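Local atomic coordinates of fructose transport system repressor FruR (Pseudomonas putida, PDB entry 3O74), a protein that probably binds specific DNA sequences as a LacI-family repressor and activator of transcription, with fructose 1-phosphate as its preferred effector. Residues P226-Q232 with R263-I269; L111-L115 with D182-T186; A107-L111 with L211-G215; A160-E164 with T187-L191; I101-A107 with A260-T264. All coordinates share one frame; numbering follows the deposited sequence.

Interaction 1: P226-Q232 with R263-I269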
# COMPACT_ATOMS: atom_id res chain seq x y z
N PRO B 226 -21.74 0.68 -8.70
CA PRO B 226 -21.60 -0.10 -7.46
C PRO B 226 -20.79 -1.37 -7.68
O PRO B 226 -21.00 -2.07 -8.67
CB PRO B 226 -23.05 -0.44 -7.11
CG PRO B 226 -23.77 -0.43 -8.41
CD PRO B 226 -23.11 0.63 -9.24
N VAL B 227 -19.89 -1.67 -6.76
CA VAL B 227 -19.05 -2.85 -6.86
C VAL B 227 -19.13 -3.69 -5.58
O VAL B 227 -18.83 -3.21 -4.49
CB VAL B 227 -17.58 -2.47 -7.12
CG1 VAL B 227 -16.70 -3.71 -7.17
CG2 VAL B 227 -17.45 -1.66 -8.40
N ASN B 228 -19.53 -4.95 -5.71
CA ASN B 228 -19.49 -5.88 -4.59
C ASN B 228 -18.07 -6.37 -4.35
O ASN B 228 -17.35 -6.70 -5.29
CB ASN B 228 -20.42 -7.06 -4.83
CG ASN B 228 -21.88 -6.71 -4.65
OD1 ASN B 228 -22.22 -5.58 -4.27
ND2 ASN B 228 -22.76 -7.67 -4.90
N ALA B 229 -17.66 -6.41 -3.08
CA ALA B 229 -16.28 -6.74 -2.75
C ALA B 229 -16.17 -7.76 -1.61
O ALA B 229 -16.90 -7.69 -0.63
CB ALA B 229 -15.50 -5.48 -2.41
N MSE B 230 -15.23 -8.69 -1.75
CA MSE B 230 -14.93 -9.67 -0.71
C MSE B 230 -13.57 -9.35 -0.09
O MSE B 230 -12.54 -9.68 -0.67
CB MSE B 230 -14.90 -11.08 -1.31
CG MSE B 230 -16.27 -11.69 -1.58
SE MSE B 230 -17.10 -12.30 0.07
CE MSE B 230 -18.63 -13.22 -0.71
N ALA B 231 -13.58 -8.73 1.08
CA ALA B 231 -12.34 -8.28 1.73
C ALA B 231 -11.78 -9.29 2.73
O ALA B 231 -12.53 -9.99 3.40
CB ALA B 231 -12.56 -6.93 2.40
N GLN B 232 -10.45 -9.35 2.82
CA GLN B 232 -9.78 -10.20 3.80
C GLN B 232 -9.96 -9.63 5.20
O GLN B 232 -10.02 -8.42 5.38
CB GLN B 232 -8.28 -10.28 3.52
CG GLN B 232 -7.89 -10.87 2.17
CD GLN B 232 -6.38 -11.01 2.03
OE1 GLN B 232 -5.68 -11.34 2.99
NE2 GLN B 232 -5.88 -10.77 0.83
N ARG B 263 -13.76 -14.33 4.37
CA ARG B 263 -13.75 -12.96 3.90
C ARG B 263 -15.05 -12.26 4.28
O ARG B 263 -16.08 -12.92 4.45
CB ARG B 263 -13.56 -12.91 2.38
CG ARG B 263 -12.16 -13.31 1.92
CD ARG B 263 -12.00 -13.17 0.41
NE ARG B 263 -10.63 -13.46 -0.01
CZ ARG B 263 -9.72 -12.52 -0.28
NH1 ARG B 263 -10.04 -11.24 -0.19
NH2 ARG B 263 -8.49 -12.88 -0.64
N THR B 264 -15.02 -10.94 4.43
CA THR B 264 -16.23 -10.19 4.71
C THR B 264 -16.85 -9.68 3.41
O THR B 264 -16.15 -9.22 2.51
CB THR B 264 -15.98 -9.02 5.68
OG1 THR B 264 -14.96 -8.17 5.14
CG2 THR B 264 -15.53 -9.55 7.03
N PHE B 265 -18.17 -9.80 3.30
CA PHE B 265 -18.87 -9.40 2.08
C PHE B 265 -19.30 -7.94 2.17
O PHE B 265 -20.04 -7.54 3.07
CB PHE B 265 -20.09 -10.30 1.85
CG PHE B 265 -20.55 -10.35 0.42
CD1 PHE B 265 -21.49 -11.28 0.01
CD2 PHE B 265 -20.05 -9.47 -0.53
CE1 PHE B 265 -21.93 -11.33 -1.30
CE2 PHE B 265 -20.47 -9.52 -1.84
CZ PHE B 265 -21.41 -10.45 -2.23
N LYS B 266 -18.80 -7.13 1.23
CA LYS B 266 -19.20 -5.73 1.14
C LYS B 266 -20.10 -5.57 -0.08
O LYS B 266 -19.61 -5.48 -1.21
CB LYS B 266 -17.98 -4.82 1.00
CG LYS B 266 -18.34 -3.37 0.75
CD LYS B 266 -18.97 -2.73 1.99
CE LYS B 266 -19.77 -1.48 1.62
NZ LYS B 266 -19.34 -0.28 2.38
N GLN B 267 -21.41 -5.55 0.14
CA GLN B 267 -22.36 -5.41 -0.95
C GLN B 267 -22.74 -3.96 -1.17
O GLN B 267 -23.20 -3.27 -0.25
CB GLN B 267 -23.61 -6.25 -0.71
CG GLN B 267 -23.46 -7.72 -1.08
CD GLN B 267 -24.77 -8.48 -0.98
OE1 GLN B 267 -25.30 -8.70 0.12
NE2 GLN B 267 -25.30 -8.89 -2.12
N ARG B 268 -22.55 -3.50 -2.40
CA ARG B 268 -22.89 -2.14 -2.77
C ARG B 268 -23.97 -2.16 -3.84
O ARG B 268 -24.57 -1.14 -4.15
CB ARG B 268 -21.65 -1.40 -3.25
CG ARG B 268 -20.55 -1.36 -2.20
CD ARG B 268 -19.25 -0.84 -2.78
NE ARG B 268 -18.11 -1.26 -1.98
CZ ARG B 268 -17.34 -0.43 -1.29
NH1 ARG B 268 -17.59 0.87 -1.31
NH2 ARG B 268 -16.32 -0.89 -0.59
N ILE B 269 -24.20 -3.34 -4.41
CA ILE B 269 -25.24 -3.52 -5.41
C ILE B 269 -26.57 -3.87 -4.75
O ILE B 269 -26.69 -4.92 -4.11
CB ILE B 269 -24.87 -4.60 -6.43
CG1 ILE B 269 -23.56 -4.24 -7.14
CG2 ILE B 269 -25.99 -4.79 -7.44
CD1 ILE B 269 -23.13 -5.24 -8.19
O HOH W 1 -25.50 -7.36 -4.54
O HOH W 2 -12.62 -6.80 6.44
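A229 and K266 exchange backbone hydrogen bonds, and so do A231 and T264, two antiparallel hydrogen-bonded pairs that fix the register of strands 227-231 and 264-266. The shortest of the four bonds, K266 N to A229 O at 2.7 Å, approaches almost straight down the carbonyl. Beyond the A229-K266 pair a side chain takes over from the backbone: N228 OD1 accepts two amides at once, R268 N at 2.8 Å and I269 N at 3.0 Å. With CG anti to the carbonyl carbon (chi1 -75°), the amide of N228 reaches across to the departing chain. Its ND2 is held by S114 of helix 104-116 and by a water that also receives a hydrogen from Q267 NE2, weakly, and donates to I269 O, so the whole amide is fixed. In the C-terminal lobe of this LacI-type, periplasmic-binding-protein fold, strand 257-266 runs against its neighbour 227-231, the antiparallel pairing within an otherwise parallel order. Aromatic contacts lie between the bonded pairs, at the non-hydrogen-bonded pair M230-F265. M230, a selenomethionine bent at chi2 (-76°), lays its methyl CE over one face of the F265 ring, 3.7 Å from the centroid, in a CH-pi contact; SE, 29° off the ring normal, makes an oblique Met-aromatic contact. On the opposite face sits CG of Q267. The charged groups come last. R263 NH1 gives a bond to M230 O of 3.0 Å, while its NE side is in a salt bridge with D104; Q232 CG packs over the guanidinium face. K266 and R268 turn their ends to D221, and R268 also pairs with D216.

Interaction 2: L111-L115 with D182-T186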
# COMPACT_ATOMS: atom_id res chain seq x y z
N LEU B 111 -19.65 -14.31 -4.40
CA LEU B 111 -19.44 -13.11 -5.20
C LEU B 111 -20.13 -13.23 -6.55
O LEU B 111 -20.88 -12.34 -6.95
CB LEU B 111 -17.94 -12.84 -5.37
CG LEU B 111 -17.50 -11.48 -5.92
CD1 LEU B 111 -18.12 -10.35 -5.11
CD2 LEU B 111 -15.99 -11.38 -5.92
N ALA B 112 -19.90 -14.34 -7.24
CA ALA B 112 -20.49 -14.56 -8.55
C ALA B 112 -22.01 -14.69 -8.45
O ALA B 112 -22.75 -14.14 -9.27
CB ALA B 112 -19.90 -15.80 -9.20
N ALA B 113 -22.47 -15.42 -7.44
CA ALA B 113 -23.90 -15.62 -7.23
C ALA B 113 -24.62 -14.29 -7.00
O ALA B 113 -25.77 -14.12 -7.39
CB ALA B 113 -24.14 -16.56 -6.06
N SER B 114 -23.93 -13.34 -6.37
CA SER B 114 -24.53 -12.04 -6.09
C SER B 114 -24.78 -11.24 -7.37
O SER B 114 -25.67 -10.39 -7.42
CB SER B 114 -23.67 -11.23 -5.10
OG SER B 114 -22.55 -10.63 -5.73
N LEU B 115 -24.00 -11.52 -8.41
CA LEU B 115 -24.19 -10.88 -9.71
C LEU B 115 -25.26 -11.62 -10.52
O LEU B 115 -26.02 -11.00 -11.27
CB LEU B 115 -22.88 -10.84 -10.50
CG LEU B 115 -21.64 -10.29 -9.78
CD1 LEU B 115 -20.49 -10.12 -10.77
CD2 LEU B 115 -21.96 -8.98 -9.08
N ASP B 182 -22.56 -8.59 -19.21
CA ASP B 182 -23.56 -8.11 -18.27
C ASP B 182 -23.02 -8.11 -16.85
O ASP B 182 -23.44 -7.30 -16.02
CB ASP B 182 -24.83 -8.96 -18.35
CG ASP B 182 -25.66 -8.66 -19.58
OD1 ASP B 182 -25.29 -7.73 -20.34
OD2 ASP B 182 -26.68 -9.34 -19.79
N ALA B 183 -22.07 -9.00 -16.58
CA ALA B 183 -21.52 -9.14 -15.23
C ALA B 183 -20.05 -9.54 -15.28
O ALA B 183 -19.62 -10.24 -16.20
CB ALA B 183 -22.32 -10.16 -14.43
N LEU B 184 -19.30 -9.11 -14.28
CA LEU B 184 -17.86 -9.36 -14.26
C LEU B 184 -17.34 -9.54 -12.84
O LEU B 184 -17.65 -8.77 -11.94
CB LEU B 184 -17.11 -8.22 -14.94
CG LEU B 184 -15.59 -8.28 -14.82
CD1 LEU B 184 -15.04 -9.39 -15.69
CD2 LEU B 184 -14.95 -6.95 -15.19
N VAL B 185 -16.52 -10.58 -12.66
CA VAL B 185 -15.81 -10.79 -11.41
C VAL B 185 -14.31 -10.68 -11.66
O VAL B 185 -13.79 -11.31 -12.57
CB VAL B 185 -16.12 -12.17 -10.81
CG1 VAL B 185 -15.21 -12.45 -9.61
CG2 VAL B 185 -17.58 -12.27 -10.42
N THR B 186 -13.63 -9.87 -10.85
CA THR B 186 -12.17 -9.83 -10.87
C THR B 186 -11.64 -10.50 -9.61
O THR B 186 -12.19 -10.31 -8.52
CB THR B 186 -11.63 -8.39 -10.96
OG1 THR B 186 -12.18 -7.61 -9.89
CG2 THR B 186 -12.00 -7.75 -12.28
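Helix 104-116 lies antiparallel across the sheet here, the axis of its 111-115 part passing 8.8 Å from that of strand 183-186 at 165°, and A112 and L115 bring their backbones closest to V185 and A183. This is the helix-on-sheet layering of an alpha/beta Rossmann-like lobe, as found in the periplasmic-binding-protein and LacI families: one face of the strand meets the helix, while L184 on the other face packs on V195 of helix 189-201. No hydrogen bond crosses, and the contact is mainly aliphatic. V185 is the central residue. Its two methyls divide the work because CG1 stands anti to the backbone N (chi1 172°) and CG2 anti to the carbonyl carbon: CG1 meets CD2 of L111 at 3.9 Å, and CG2 faces the next turn, where CD1 of L115 comes within 3.6 Å and the A112 backbone CA within 4.1 Å. L111 and L115, four residues apart on the helix, thus hold the valine between them. At the start of the strand A183 CB meets L115 CB at 4.0 Å, methyl against methylene. S114 OG turns back within its own helix to donate to L111 O. The closest approach to strand backbone is that of a methyl group, L115 CD1, which rests 3.4 Å from L184 O.

Interaction 3: A107-L111 with L211-G215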
# COMPACT_ATOMS: atom_id res chain seq x y z
N ALA B 107 -15.80 -17.59 -1.09
CA ALA B 107 -15.95 -16.15 -1.28
C ALA B 107 -16.28 -15.86 -2.73
O ALA B 107 -17.12 -15.02 -3.04
CB ALA B 107 -14.68 -15.43 -0.87
N SER B 108 -15.61 -16.59 -3.63
CA SER B 108 -15.81 -16.44 -5.06
C SER B 108 -17.19 -16.92 -5.49
O SER B 108 -17.82 -16.34 -6.37
CB SER B 108 -14.72 -17.20 -5.81
OG SER B 108 -14.78 -16.91 -7.19
N ARG B 109 -17.65 -18.00 -4.87
CA ARG B 109 -18.96 -18.53 -5.21
C ARG B 109 -20.05 -17.53 -4.86
O ARG B 109 -20.94 -17.25 -5.67
CB ARG B 109 -19.22 -19.86 -4.50
CG ARG B 109 -20.14 -20.79 -5.27
CD ARG B 109 -20.97 -21.67 -4.35
NE ARG B 109 -22.05 -20.92 -3.72
CZ ARG B 109 -22.03 -20.49 -2.46
NH1 ARG B 109 -20.98 -20.76 -1.69
NH2 ARG B 109 -23.05 -19.80 -1.97
N GLN B 110 -19.98 -16.97 -3.65
CA GLN B 110 -20.95 -15.98 -3.21
C GLN B 110 -20.87 -14.72 -4.07
O GLN B 110 -21.90 -14.12 -4.40
CB GLN B 110 -20.71 -15.60 -1.76
CG GLN B 110 -21.03 -16.67 -0.75
CD GLN B 110 -21.09 -16.12 0.66
OE1 GLN B 110 -21.76 -15.12 0.92
NE2 GLN B 110 -20.39 -16.77 1.59
N LEU B 111 -19.65 -14.31 -4.40
CA LEU B 111 -19.44 -13.11 -5.20
C LEU B 111 -20.13 -13.23 -6.55
O LEU B 111 -20.88 -12.34 -6.95
CB LEU B 111 -17.94 -12.84 -5.37
CG LEU B 111 -17.50 -11.48 -5.92
CD1 LEU B 111 -18.12 -10.35 -5.11
CD2 LEU B 111 -15.99 -11.38 -5.92
N LEU B 211 -20.59 -5.49 -11.26
CA LEU B 211 -19.19 -5.72 -10.90
C LEU B 211 -19.00 -6.35 -9.53
O LEU B 211 -19.65 -5.98 -8.56
CB LEU B 211 -18.40 -4.41 -10.94
CG LEU B 211 -18.02 -3.83 -12.30
CD1 LEU B 211 -17.23 -2.55 -12.10
CD2 LEU B 211 -17.21 -4.84 -13.09
N GLY B 212 -18.06 -7.29 -9.46
CA GLY B 212 -17.68 -7.92 -8.21
C GLY B 212 -16.19 -8.19 -8.21
O GLY B 212 -15.62 -8.54 -9.24
N THR B 213 -15.56 -8.04 -7.05
CA THR B 213 -14.11 -8.18 -6.96
C THR B 213 -13.67 -8.74 -5.61
O THR B 213 -14.39 -8.67 -4.62
CB THR B 213 -13.40 -6.83 -7.17
OG1 THR B 213 -11.99 -7.03 -7.26
CG2 THR B 213 -13.70 -5.87 -6.02
N PHE B 214 -12.47 -9.33 -5.60
CA PHE B 214 -11.80 -9.65 -4.35
C PHE B 214 -11.05 -8.42 -3.89
O PHE B 214 -10.59 -7.62 -4.70
CB PHE B 214 -10.84 -10.82 -4.55
CG PHE B 214 -11.51 -12.16 -4.53
CD1 PHE B 214 -12.35 -12.55 -5.55
CD2 PHE B 214 -11.28 -13.05 -3.48
CE1 PHE B 214 -12.97 -13.79 -5.53
CE2 PHE B 214 -11.89 -14.28 -3.46
CZ PHE B 214 -12.73 -14.66 -4.48
N GLY B 215 -10.91 -8.27 -2.58
CA GLY B 215 -10.33 -7.07 -2.03
C GLY B 215 -11.35 -5.96 -2.05
O GLY B 215 -12.47 -6.13 -2.54
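F214 and L111 meet because of their first torsions: the phenylalanine puts CG anti to its carbonyl carbon (chi1 -81°), which swings the ring back over helix 104-116, and the leucine, with CG anti to the amide nitrogen (chi1 -168°), extends both methyls toward strand 210-214. CD2 of L111 settles 3.4 Å from T213 O and 3.8 Å from F214 CD1, touching strand backbone and ring together. Its approach to the ring is oblique. S108, by contrast, meets the ring at its edge and in its plane, with CB 3.5 Å from F214 CZ. One turn of helix thus grips the ring at successive places, since A107 CB also lies 4.0 Å from F214 CE2. At G212 the strand offers the helix only backbone, and L111 CD1 lies 4.0 Å from G212 CA. The polar ends have other partners than the opposing segment: S108 OG bonds to R138 O, while T213 OG1, on the far side of the strand, donates to F214 O at 3.0 Å and pairs with T186 OG1. This is a helix laid antiparallel on the parallel part of a mixed alpha/beta sheet, with the axes at 170°. Strand 210-214 lies between 183-186 and 227-231, hydrogen-bonded to both, and F214 is further packed against R138 of helix 133-144 and R263 of strand 257-266, so the ring lies between helices 104-116 and 133-144 at the sheet.

Interaction 4: A160-E164 with T187-L191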
# COMPACT_ATOMS: atom_id res chain seq x y z
N ALA B 160 -0.09 -11.63 -14.74
CA ALA B 160 0.30 -10.93 -13.51
C ALA B 160 -0.88 -10.24 -12.83
O ALA B 160 -1.84 -9.82 -13.48
CB ALA B 160 1.40 -9.92 -13.81
N PHE B 161 -0.80 -10.13 -11.51
CA PHE B 161 -1.76 -9.33 -10.76
C PHE B 161 -1.33 -7.86 -10.85
O PHE B 161 -0.72 -7.32 -9.93
CB PHE B 161 -1.82 -9.77 -9.30
CG PHE B 161 -2.44 -11.13 -9.10
CD1 PHE B 161 -3.80 -11.33 -9.27
CD2 PHE B 161 -1.65 -12.21 -8.73
CE1 PHE B 161 -4.36 -12.58 -9.09
CE2 PHE B 161 -2.21 -13.46 -8.54
CZ PHE B 161 -3.57 -13.65 -8.72
N SER B 162 -1.66 -7.23 -11.98
CA SER B 162 -1.27 -5.85 -12.21
C SER B 162 -2.39 -5.08 -12.88
O SER B 162 -3.28 -5.66 -13.51
CB SER B 162 -0.02 -5.77 -13.08
OG SER B 162 -0.32 -6.05 -14.44
N ARG B 163 -2.34 -3.76 -12.74
CA ARG B 163 -3.31 -2.87 -13.35
C ARG B 163 -3.32 -3.04 -14.87
O ARG B 163 -4.37 -3.19 -15.47
CB ARG B 163 -2.97 -1.43 -12.98
CG ARG B 163 -3.93 -0.39 -13.48
CD ARG B 163 -3.66 0.92 -12.76
NE ARG B 163 -4.31 2.05 -13.41
CZ ARG B 163 -4.26 3.30 -12.96
NH1 ARG B 163 -3.59 3.56 -11.84
NH2 ARG B 163 -4.88 4.27 -13.61
N GLU B 164 -2.13 -3.02 -15.48
CA GLU B 164 -2.03 -3.13 -16.93
C GLU B 164 -2.54 -4.47 -17.45
O GLU B 164 -3.09 -4.55 -18.56
CB GLU B 164 -0.60 -2.87 -17.41
CG GLU B 164 -0.43 -3.00 -18.92
CD GLU B 164 0.93 -2.53 -19.41
OE1 GLU B 164 1.57 -3.28 -20.18
OE2 GLU B 164 1.35 -1.42 -19.03
N THR B 187 -10.59 -11.30 -9.76
CA THR B 187 -10.06 -12.06 -8.64
C THR B 187 -9.13 -11.23 -7.76
O THR B 187 -8.60 -11.73 -6.77
CB THR B 187 -9.31 -13.31 -9.12
OG1 THR B 187 -8.16 -12.91 -9.88
CG2 THR B 187 -10.24 -14.19 -9.98
N SER B 188 -8.94 -9.97 -8.12
CA SER B 188 -8.04 -9.09 -7.38
C SER B 188 -8.36 -7.63 -7.67
O SER B 188 -8.64 -7.26 -8.81
CB SER B 188 -6.59 -9.39 -7.76
OG SER B 188 -5.71 -8.45 -7.15
N TYR B 189 -8.31 -6.81 -6.63
CA TYR B 189 -8.63 -5.40 -6.79
C TYR B 189 -7.73 -4.70 -7.81
O TYR B 189 -8.18 -3.82 -8.54
CB TYR B 189 -8.58 -4.64 -5.46
CG TYR B 189 -8.91 -3.18 -5.64
CD1 TYR B 189 -10.21 -2.77 -5.89
CD2 TYR B 189 -7.91 -2.22 -5.62
CE1 TYR B 189 -10.52 -1.44 -6.08
CE2 TYR B 189 -8.21 -0.87 -5.81
CZ TYR B 189 -9.52 -0.49 -6.04
OH TYR B 189 -9.83 0.83 -6.23
N VAL B 190 -6.46 -5.09 -7.86
CA VAL B 190 -5.54 -4.45 -8.80
C VAL B 190 -5.95 -4.72 -10.24
O VAL B 190 -5.75 -3.89 -11.12
CB VAL B 190 -4.06 -4.87 -8.58
CG1 VAL B 190 -3.85 -6.32 -8.97
CG2 VAL B 190 -3.14 -3.97 -9.37
N LEU B 191 -6.52 -5.90 -10.48
CA LEU B 191 -7.04 -6.22 -11.80
C LEU B 191 -8.25 -5.36 -12.12
O LEU B 191 -8.42 -4.91 -13.24
CB LEU B 191 -7.40 -7.70 -11.92
CG LEU B 191 -6.23 -8.68 -11.90
CD1 LEU B 191 -6.72 -10.13 -11.80
CD2 LEU B 191 -5.36 -8.49 -13.13
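A160 approaches the second segment through its backbone, its carbonyl O lying 3.8 Å from CD2 of L191. F161 follows, the centre of an inverse gamma turn, and it makes the broadest contact. Its ring is directed to the loop before helix 189-201: CD1 lies 3.7 Å from S188 CB, CD1 of L191 comes up obliquely, and T187 OG1 stands at the ring edge, in its plane, 3.9 Å from CE1. The backbone of F161 is met as well, for V190 CG1 presses to 3.4 Å from F161 O. V190 carries this methyl between its backbone N and carbonyl carbon (chi1 69°), which leaves CG2 to lie against the next part of the chain, 3.5 Å from R163 N. S162 turns its own side chain away, as the N-cap of helix 163-177, with OG bonded to C165 N, while CD2 of L191 packs 3.5 Å from S162 O. At R163 the two helix starts come closest, and its CA-H points at V190 O, 3.5 Å from CA, in a CA-H...O contact. The extended chain of R163 leads off to a salt bridge with D197. S188, at the N-cap position of the second helix, has OG hydrogen-bonded to a glycerol, probably from the crystallisation liquor. Both segments are strand-to-helix connections, with the helix starts, at the C-terminal ends of parallel strands, leading from 152-158 into helix 163-177 and from 183-186 into helix 189-201, with A128 of strand 122-128 touching F161 and Q218 of the second subunit packing on R163.

Interaction 5: I101-A107 with A260-T264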
# COMPACT_ATOMS: atom_id res chain seq x y z
N ILE B 101 -4.70 -18.59 5.29
CA ILE B 101 -5.25 -18.04 4.05
C ILE B 101 -6.70 -17.60 4.23
O ILE B 101 -7.30 -17.81 5.28
CB ILE B 101 -5.18 -19.08 2.90
CG1 ILE B 101 -6.15 -20.24 3.14
CG2 ILE B 101 -3.76 -19.61 2.75
CD1 ILE B 101 -6.17 -21.25 2.00
N SER B 102 -7.25 -16.98 3.19
CA SER B 102 -8.67 -16.65 3.18
C SER B 102 -9.46 -17.76 2.50
O SER B 102 -8.92 -18.48 1.66
CB SER B 102 -8.91 -15.31 2.48
OG SER B 102 -8.37 -14.25 3.25
N ASP B 103 -10.72 -17.92 2.88
CA ASP B 103 -11.58 -18.94 2.29
C ASP B 103 -12.06 -18.49 0.92
O ASP B 103 -13.22 -18.12 0.74
CB ASP B 103 -12.77 -19.22 3.21
CG ASP B 103 -13.64 -20.37 2.71
OD1 ASP B 103 -13.31 -20.97 1.67
OD2 ASP B 103 -14.65 -20.67 3.38
N ASP B 104 -11.15 -18.52 -0.05
CA ASP B 104 -11.36 -17.89 -1.36
C ASP B 104 -12.42 -18.55 -2.23
O ASP B 104 -13.17 -17.86 -2.91
CB ASP B 104 -10.04 -17.81 -2.12
CG ASP B 104 -9.11 -16.76 -1.55
OD1 ASP B 104 -9.58 -15.89 -0.78
OD2 ASP B 104 -7.90 -16.80 -1.87
N ARG B 105 -12.47 -19.87 -2.23
CA ARG B 105 -13.40 -20.57 -3.11
C ARG B 105 -14.84 -20.19 -2.78
O ARG B 105 -15.62 -19.85 -3.67
CB ARG B 105 -13.21 -22.08 -3.00
CG ARG B 105 -14.06 -22.87 -3.97
CD ARG B 105 -13.75 -24.36 -3.91
NE ARG B 105 -13.30 -24.86 -5.20
CZ ARG B 105 -14.10 -25.35 -6.14
NH1 ARG B 105 -15.41 -25.40 -5.93
NH2 ARG B 105 -13.58 -25.78 -7.28
N ASP B 106 -15.19 -20.25 -1.50
CA ASP B 106 -16.53 -19.90 -1.07
C ASP B 106 -16.82 -18.41 -1.26
O ASP B 106 -17.95 -18.03 -1.56
CB ASP B 106 -16.75 -20.28 0.40
CG ASP B 106 -18.18 -20.06 0.85
OD1 ASP B 106 -19.08 -20.77 0.35
OD2 ASP B 106 -18.40 -19.17 1.71
N ALA B 107 -15.80 -17.59 -1.09
CA ALA B 107 -15.95 -16.15 -1.28
C ALA B 107 -16.28 -15.86 -2.73
O ALA B 107 -17.12 -15.02 -3.04
CB ALA B 107 -14.68 -15.43 -0.87
N ALA B 260 -7.98 -21.46 7.28
CA ALA B 260 -8.73 -20.56 6.42
C ALA B 260 -9.57 -19.56 7.21
O ALA B 260 -10.28 -19.94 8.13
CB ALA B 260 -9.62 -21.35 5.46
N VAL B 261 -9.47 -18.29 6.84
CA VAL B 261 -10.26 -17.24 7.46
C VAL B 261 -11.27 -16.70 6.46
O VAL B 261 -10.92 -16.38 5.33
CB VAL B 261 -9.37 -16.09 7.95
CG1 VAL B 261 -10.22 -14.99 8.59
CG2 VAL B 261 -8.32 -16.60 8.91
N GLY B 262 -12.53 -16.60 6.89
CA GLY B 262 -13.58 -16.09 6.02
C GLY B 262 -13.33 -14.66 5.58
O GLY B 262 -12.74 -13.86 6.31
N ARG B 263 -13.76 -14.33 4.37
CA ARG B 263 -13.75 -12.96 3.90
C ARG B 263 -15.05 -12.26 4.28
O ARG B 263 -16.08 -12.92 4.45
CB ARG B 263 -13.56 -12.91 2.38
CG ARG B 263 -12.16 -13.31 1.92
CD ARG B 263 -12.00 -13.17 0.41
NE ARG B 263 -10.63 -13.46 -0.01
CZ ARG B 263 -9.72 -12.52 -0.28
NH1 ARG B 263 -10.04 -11.24 -0.19
NH2 ARG B 263 -8.49 -12.88 -0.64
N THR B 264 -15.02 -10.94 4.43
CA THR B 264 -16.23 -10.19 4.71
C THR B 264 -16.85 -9.68 3.41
O THR B 264 -16.15 -9.22 2.51
CB THR B 264 -15.98 -9.02 5.68
OG1 THR B 264 -14.96 -8.17 5.14
CG2 THR B 264 -15.53 -9.55 7.03
O HOH W 3 -10.02 -13.30 5.31
O HOH W 4 -14.78 -16.29 2.56
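Two of the chain crossings between the two lobes of this LacI-type, periplasmic-binding-protein fold run side by side here, where strand 98-102 gives way to helix 104-116 beside the break in strand 257-266. The two chains run parallel, pairing I101 with A260 and S102 with V261. V261 N donates to I101 O at 2.7 Å in the carbonyl plane, whereas D103 N reaches V261 O at 2.9 Å from above that carbonyl's plane, 49° out of it. CA-H...O contacts fill in between, among them S102 CA to V261 O at 3.1 Å. Past D103, the centre of an inverse gamma turn and the residue at the N-cap position, the backbones part, and one water bridges them, accepting from R263 N and donating to D103 O; another links the S102 hydroxyl to G262 O. Side chains then carry the contact. R263, extended from CG to NE, sends its guanidinium to D104 in the first turn of the helix. NE bonds to OD1 at 2.8 Å, in the guanidinium plane and nearly along the C-O axis of the carboxylate, and NH2 adds a weak bond of 3.2 Å to the same oxygen. S102 OG lies over one guanidinium face, offset toward the rim, and A107 CB lies against the chain, 3.7 Å from R263 CD. D104 OD2 is taken by R138, whose NH2 stands close to that of R263. One carboxylate shared between two arginines would tend to favour the ionised form of D104.

In the fold
Interactions 1, 2, 3 and 5 all reach one mixed sheet, in which strands 98-102, 257-266, 227-231, 210-214 and 183-186 lie side by side. Helix 104-116 runs through three of them: its start belongs to interaction 5, its middle to interaction 3 and its end to interaction 2, and the centres of 2 and 3 are about 7 Å apart, those of 2 and 5 about 17 Å. R263 and T264 join interactions 1 and 5. Along the chain, interactions 2, 3 and 4 are nested inside the loop closed by interaction 5, and interaction 1 opens after 2, 3 and 4 have closed. The chain's last strand thereby ties the lobe crossing to the C-terminal lobe, while interaction 4 meets interaction 3 through F214 and T187.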